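Local atomic coordinates of ARF GTPase-activating protein GIT1 (Rattus norvegicus, PDB entry 6IUH), a protein that probably stimulates GTP hydrolysis by ARF GTPases and, through this C-terminal helical bundle, docks a chain of another protein. Residues Glu21-Thr24 / Lys25-Glu29; Ser71-Arg74 / Leu75-Ala78; Pro64-Glu67 / Pro68-Ser71. All coordinates share one frame; numbering follows the deposited sequence.

Contact 1 (Glu21-Thr24 / Lys25-Glu29); sequences EQVT and KNIQE
Lys25 folds back along helix 13-35 to lie alongside Gln22, one turn earlier, the two side chains pointing the same way. The lysine starts extended, with CG opposite the backbone N (chi1 -175°), and then bends at chi3 (68°), which swings CE and NZ toward the amide. Lys25 NZ makes a weak hydrogen bond of 3.3 Å to Gln22 OE1, while Lys25 CE lies 3.6 Å from the same oxygen. On the backbone, Lys25 N donates to Glu21 O at 3.0 Å. Thr24 adds the shortest bond here, 2.7 Å from Gln28 N to Thr24 O, and its OG1 is weakly bonded to Thr20 O in the preceding turn. Around the helix, Val23 and Ile27 run side by side, with Val23 CG1 3.7 Å from Ile27 CD1, and Ile27 N donates to Val23 O at 2.9 Å. Both side chains rest on Ile115 of helix 101-128. The buried Asn26 places ND2 3.1 Å from Gln22 O at an angle too poor for a hydrogen bond, the oxygen being taken by Asn26 N, and its side chain packs on Lys48, Ile49 and Ala52 of helix 42-57. With an alanine here the amide is lost, and a gap would probably open between this helix and helix 42-57. Thr24, Ile27 and Gln28 also meet the chain of another protein, Gln28 NE2 by a hydrogen bond to a polar side chain. The chemistry thus divides by face: a weak, solvent-side amide-ammonium pair, a mostly apolar strip beside Asn26 within the bundle, and a mixed surface for the bound partner.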
loop_
_atom_site.group_PDB
_atom_site.type_symbol
_atom_site.label_atom_id
_atom_site.label_comp_id
_atom_site.label_asym_id
_atom_site.label_seq_id
_atom_site.Cartn_x
_atom_site.Cartn_y
_atom_site.Cartn_z
ATOM N N GLU A 21 -8.949 -0.326 5.315
ATOM C CA GLU A 21 -9.728 0.589 4.487
ATOM C C GLU A 21 -9.111 1.987 4.451
ATOM O O GLU A 21 -9.255 2.705 3.462
ATOM C CB GLU A 21 -11.176 0.653 4.976
ATOM C CG GLU A 21 -11.980 -0.598 4.637
ATOM C CD GLU A 21 -13.442 -0.485 5.022
ATOM O OE1 GLU A 21 -13.811 0.498 5.699
ATOM O OE2 GLU A 21 -14.225 -1.382 4.643
ATOM N N GLN A 22 -8.420 2.370 5.520
ATOM C CA GLN A 22 -7.697 3.638 5.530
ATOM C C GLN A 22 -6.495 3.559 4.599
ATOM O O GLN A 22 -6.164 4.524 3.916
ATOM C CB GLN A 22 -7.249 4.008 6.946
ATOM C CG GLN A 22 -8.373 4.508 7.837
ATOM C CD GLN A 22 -8.942 5.833 7.365
ATOM O OE1 GLN A 22 -8.227 6.668 6.811
ATOM N NE2 GLN A 22 -10.238 6.030 7.578
ATOM N N VAL A 23 -5.846 2.402 4.574
ATOM C CA VAL A 23 -4.718 2.189 3.678
ATOM C C VAL A 23 -5.171 2.204 2.219
ATOM O O VAL A 23 -4.558 2.869 1.386
ATOM C CB VAL A 23 -3.992 0.858 3.980
ATOM C CG1 VAL A 23 -2.993 0.537 2.885
ATOM C CG2 VAL A 23 -3.295 0.926 5.332
ATOM N N THR A 24 -6.250 1.488 1.914
ATOM C CA THR A 24 -6.724 1.396 0.533
ATOM C C THR A 24 -7.275 2.733 0.039
ATOM O O THR A 24 -7.069 3.100 -1.116
ATOM C CB THR A 24 -7.808 0.307 0.366
ATOM O OG1 THR A 24 -8.908 0.577 1.244
ATOM C CG2 THR A 24 -7.231 -1.066 0.679
ATOM N N LYS A 25 -7.959 3.460 0.917
ATOM C CA LYS A 25 -8.479 4.782 0.573
ATOM C C LYS A 25 -7.357 5.728 0.159
ATOM O O LYS A 25 -7.475 6.453 -0.830
ATOM C CB LYS A 25 -9.252 5.387 1.748
ATOM C CG LYS A 25 -9.921 6.714 1.415
ATOM C CD LYS A 25 -10.497 7.388 2.651
ATOM C CE LYS A 25 -9.396 7.855 3.590
ATOM N NZ LYS A 25 -9.940 8.624 4.743
ATOM N N ASN A 26 -6.270 5.713 0.925
ATOM C CA ASN A 26 -5.129 6.579 0.657
ATOM C C ASN A 26 -4.345 6.127 -0.569
ATOM O O ASN A 26 -3.820 6.951 -1.318
ATOM C CB ASN A 26 -4.209 6.642 1.878
ATOM C CG ASN A 26 -4.823 7.417 3.031
ATOM O OD1 ASN A 26 -5.614 8.338 2.823
ATOM N ND2 ASN A 26 -4.458 7.051 4.252
ATOM N N ILE A 27 -4.267 4.816 -0.773
ATOM C CA ILE A 27 -3.661 4.277 -1.984
ATOM C C ILE A 27 -4.510 4.635 -3.201
ATOM O O ILE A 27 -3.982 4.977 -4.260
ATOM C CB ILE A 27 -3.485 2.750 -1.899
ATOM C CG1 ILE A 27 -2.384 2.407 -0.896
ATOM C CG2 ILE A 27 -3.151 2.168 -3.268
ATOM C CD1 ILE A 27 -2.171 0.918 -0.702
ATOM N N GLN A 28 -5.829 4.572 -3.041
ATOM C CA GLN A 28 -6.743 4.945 -4.118
ATOM C C GLN A 28 -6.536 6.397 -4.543
ATOM O O GLN A 28 -6.588 6.722 -5.729
ATOM C CB GLN A 28 -8.197 4.730 -3.695
ATOM C CG GLN A 28 -9.183 4.779 -4.848
ATOM C CD GLN A 28 -9.044 3.591 -5.784
ATOM O OE1 GLN A 28 -9.353 2.457 -5.417
ATOM N NE2 GLN A 28 -8.572 3.845 -6.999
ATOM N N GLU A 29 -6.297 7.267 -3.568
ATOM C CA GLU A 29 -6.083 8.684 -3.846
ATOM C C GLU A 29 -4.748 8.898 -4.554
ATOM O O GLU A 29 -4.629 9.764 -5.424
ATOM C CB GLU A 29 -6.142 9.499 -2.553
ATOM C CG GLU A 29 -5.970 10.997 -2.750
ATOM C CD GLU A 29 -7.085 11.615 -3.574
ATOM O OE1 GLU A 29 -8.212 11.077 -3.561
ATOM O OE2 GLU A 29 -6.831 12.643 -4.239
#

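Contact 2 (Ser71-Arg74 / Leu75-Ala78)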
loop_
_atom_site.group_PDB
_atom_site.type_symbol
_atom_site.label_atom_id
_atom_site.label_comp_id
_atom_site.label_asym_id
_atom_site.label_seq_id
_atom_site.Cartn_x
_atom_site.Cartn_y
_atom_site.Cartn_z
ATOM N N SER A 71 6.040 -12.114 7.786
ATOM C CA SER A 71 6.330 -11.939 6.366
ATOM C C SER A 71 5.537 -10.792 5.754
ATOM O O SER A 71 6.088 -9.960 5.030
ATOM C CB SER A 71 6.038 -13.231 5.595
ATOM O OG SER A 71 6.294 -13.069 4.211
ATOM N N SER A 72 4.241 -10.752 6.041
ATOM C CA SER A 72 3.377 -9.730 5.461
ATOM C C SER A 72 3.689 -8.342 6.019
ATOM O O SER A 72 3.637 -7.349 5.288
ATOM C CB SER A 72 1.907 -10.082 5.689
ATOM O OG SER A 72 1.552 -11.241 4.951
ATOM N N LEU A 73 4.024 -8.269 7.304
ATOM C CA LEU A 73 4.402 -6.987 7.895
ATOM C C LEU A 73 5.697 -6.478 7.285
ATOM O O LEU A 73 5.869 -5.275 7.092
ATOM C CB LEU A 73 4.541 -7.100 9.414
ATOM C CG LEU A 73 3.223 -7.103 10.187
ATOM C CD1 LEU A 73 3.477 -7.215 11.681
ATOM C CD2 LEU A 73 2.417 -5.853 9.867
ATOM N N ARG A 74 6.607 -7.395 6.978
ATOM C CA ARG A 74 7.869 -7.026 6.353
ATOM C C ARG A 74 7.620 -6.399 4.985
ATOM O O ARG A 74 8.219 -5.379 4.645
ATOM C CB ARG A 74 8.785 -8.243 6.220
ATOM C CG ARG A 74 10.187 -7.905 5.745
ATOM C CD ARG A 74 11.104 -9.118 5.806
ATOM N NE ARG A 74 11.148 -9.707 7.141
ATOM C CZ ARG A 74 10.624 -10.888 7.453
ATOM N NH1 ARG A 74 10.023 -11.617 6.524
ATOM N NH2 ARG A 74 10.710 -11.345 8.696
ATOM N N LEU A 75 6.728 -7.005 4.209
ATOM C CA LEU A 75 6.398 -6.487 2.885
ATOM C C LEU A 75 5.694 -5.138 2.981
ATOM O O LEU A 75 6.018 -4.202 2.248
ATOM C CB LEU A 75 5.521 -7.483 2.132
ATOM C CG LEU A 75 5.118 -7.086 0.715
ATOM C CD1 LEU A 75 6.349 -6.869 -0.145
ATOM C CD2 LEU A 75 4.221 -8.164 0.117
ATOM N N LEU A 76 4.723 -5.055 3.885
ATOM C CA LEU A 76 3.983 -3.826 4.140
ATOM C C LEU A 76 4.905 -2.662 4.497
ATOM O O LEU A 76 4.841 -1.595 3.887
ATOM C CB LEU A 76 2.975 -4.042 5.269
ATOM C CG LEU A 76 2.020 -2.887 5.556
ATOM C CD1 LEU A 76 0.951 -2.806 4.478
ATOM C CD2 LEU A 76 1.393 -3.019 6.940
ATOM N N ASN A 77 5.761 -2.876 5.490
ATOM C CA ASN A 77 6.660 -1.826 5.968
ATOM C C ASN A 77 7.714 -1.429 4.940
ATOM O O ASN A 77 7.984 -0.243 4.746
ATOM C CB ASN A 77 7.343 -2.270 7.264
ATOM C CG ASN A 77 6.381 -2.346 8.435
ATOM O OD1 ASN A 77 5.464 -1.533 8.552
ATOM N ND2 ASN A 77 6.589 -3.322 9.312
ATOM N N ALA A 78 8.306 -2.419 4.281
ATOM C CA ALA A 78 9.351 -2.154 3.294
ATOM C C ALA A 78 8.810 -1.407 2.080
ATOM O O ALA A 78 9.498 -0.562 1.512
ATOM C CB ALA A 78 10.012 -3.450 2.857
#
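The amphipathic helix 67-87 of a four-helix bundle carries this pair of turns, in which Leu73 and Leu76 bring their branches together: Leu73 CD2 lies 4.2 Å from Leu76 CD2, a loose apolar touch. Leu76 holds CG opposite its backbone N (chi1 -174°), which carries CD2 toward Leu73, and its side chain is buried against Ile115 and Ala118 of helix 101-128 and Val53 of helix 42-57. Leu73 leans instead on Phe60 and Pro64 of the preceding loop. Two nearly straight backbone bonds run beside them, Leu76 N to Ser72 O at 2.9 Å and Asn77 N to Leu73 O at 2.9 Å, each with an angle of 167° at the hydrogen. The Asn77 amide comes near the same carbonyl: ND2 is 3.0 Å from Leu73 O, but the angle is too poor for a bond, so the main-chain N-H is what grips that oxygen. Ser72, also buried, has its hydroxyl hydrogen-bonded to Pro68 O and to Gln121 OE1 of helix 101-128. Leu75 meets the backbone of the chain of another protein. Leu76 thus seats the helix on its neighbours, Leu73 meets the loop, and the two oxygens probably share the single Ser72 proton.

Contact 3 (Pro64-Glu67 / Pro68-Ser71)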
loop_
_atom_site.group_PDB
_atom_site.type_symbol
_atom_site.label_atom_id
_atom_site.label_comp_id
_atom_site.label_asym_id
_atom_site.label_seq_id
_atom_site.Cartn_x
_atom_site.Cartn_y
_atom_site.Cartn_z
ATOM N N PRO A 64 5.477 -10.538 16.315
ATOM C CA PRO A 64 4.415 -11.485 15.961
ATOM C C PRO A 64 4.867 -12.933 16.082
ATOM O O PRO A 64 6.013 -13.250 15.759
ATOM C CB PRO A 64 4.102 -11.136 14.503
ATOM C CG PRO A 64 4.556 -9.729 14.341
ATOM C CD PRO A 64 5.766 -9.601 15.217
ATOM N N ALA A 65 3.969 -13.795 16.544
ATOM C CA ALA A 65 4.260 -15.216 16.665
ATOM C C ALA A 65 4.101 -15.914 15.319
ATOM O O ALA A 65 4.873 -16.808 14.976
ATOM C CB ALA A 65 3.356 -15.854 17.700
ATOM N N LEU A 66 3.098 -15.494 14.554
ATOM C CA LEU A 66 2.782 -16.149 13.290
ATOM C C LEU A 66 3.756 -15.762 12.189
ATOM O O LEU A 66 3.986 -14.579 11.928
ATOM C CB LEU A 66 1.351 -15.820 12.855
ATOM C CG LEU A 66 0.219 -16.462 13.660
ATOM C CD1 LEU A 66 -1.118 -15.868 13.250
ATOM C CD2 LEU A 66 0.211 -17.975 13.475
ATOM N N GLU A 67 4.323 -16.778 11.549
ATOM C CA GLU A 67 5.231 -16.579 10.426
ATOM C C GLU A 67 4.607 -15.758 9.286
ATOM O O GLU A 67 5.270 -14.874 8.744
ATOM C CB GLU A 67 5.714 -17.934 9.899
ATOM C CG GLU A 67 6.956 -17.861 9.029
ATOM C CD GLU A 67 8.233 -17.705 9.838
ATOM O OE1 GLU A 67 8.150 -17.601 11.081
ATOM O OE2 GLU A 67 9.323 -17.695 9.229
ATOM N N PRO A 68 3.340 -16.035 8.914
ATOM C CA PRO A 68 2.793 -15.199 7.836
ATOM C C PRO A 68 2.618 -13.727 8.219
ATOM O O PRO A 68 2.729 -12.867 7.347
ATOM C CB PRO A 68 1.433 -15.844 7.550
ATOM C CG PRO A 68 1.570 -17.244 8.019
ATOM C CD PRO A 68 2.436 -17.157 9.232
ATOM N N VAL A 69 2.340 -13.439 9.487
ATOM C CA VAL A 69 2.248 -12.049 9.928
ATOM C C VAL A 69 3.613 -11.365 9.825
ATOM O O VAL A 69 3.708 -10.231 9.354
ATOM C CB VAL A 69 1.722 -11.933 11.372
ATOM C CG1 VAL A 69 1.697 -10.474 11.816
ATOM C CG2 VAL A 69 0.332 -12.535 11.477
ATOM N N ARG A 70 4.664 -12.059 10.256
ATOM C CA ARG A 70 6.025 -11.538 10.139
ATOM C C ARG A 70 6.366 -11.197 8.691
ATOM O O ARG A 70 6.906 -10.127 8.405
ATOM C CB ARG A 70 7.042 -12.547 10.679
ATOM C CG ARG A 70 6.896 -12.869 12.158
ATOM C CD ARG A 70 7.918 -13.910 12.590
ATOM N NE ARG A 70 7.777 -14.267 13.999
ATOM C CZ ARG A 70 8.520 -15.180 14.618
ATOM N NH1 ARG A 70 9.462 -15.833 13.952
ATOM N NH2 ARG A 70 8.323 -15.438 15.904
ATOM N N SER A 71 6.040 -12.114 7.786
ATOM C CA SER A 71 6.330 -11.939 6.366
ATOM C C SER A 71 5.537 -10.792 5.754
ATOM O O SER A 71 6.088 -9.960 5.030
ATOM C CB SER A 71 6.038 -13.231 5.595
ATOM O OG SER A 71 6.294 -13.069 4.211
#
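Pro68 sets its CD 4.0 Å from CB of Leu66, the residue at the N-cap of helix 67-87; lacking an N-H, the proline sits in the first turn, where a backbone N-H would have no helical acceptor anyway. Next, Val69 reaches both ways with its two methyls, CG1 lying 3.7 Å from Pro64 CB and CG2 3.7 Å from Leu66 CB. Its buried side chain also touches Phe60 of a loop and Ile125 of helix 101-128. Arg70, stretched out from CG to NE, turns back over the loop, and Arg70 NE donates to Pro64 O at 2.7 Å and 165°, the oxygen lying in the guanidinium plane. Arg70 NH2 adds a weak bond of 3.2 Å to that oxygen, a lopsided fork that fixes the flat group at its edge. On the other branch, Arg70 NH1 is 3.6 Å from Glu67 OE1, a long salt bridge with the oxygen well out of the guanidinium plane, so only charge attraction acts. Arg70 N bonds to Leu66 O at 3.1 Å, and Ser71 N to Glu67 O. These bonds mark the start of an alpha-helix: an N-cap residue, a proline in the first turn, and an arginine tying the incoming loop to that turn.

From the N terminus the chain meets contact 1 first, in the middle of helix 13-35, then runs through helix 42-57 before reaching contact 3 at the start of helix 67-87 and, directly after it, contact 2. Each joins consecutive residues, so none closes a long loop, and they follow in series without nesting or crossing. Contacts 3 and 2 share Ser71 and touch where Leu73 CD1 packs on Pro64 CG at 3.8 Å. Contact 1 lies on the opposite side of the chain's centre from contact 2, with centres about 17 Å apart, yet the long helix 101-128 is a shared support of all three. Contact 3 also joins the preceding loop to helix 67-87.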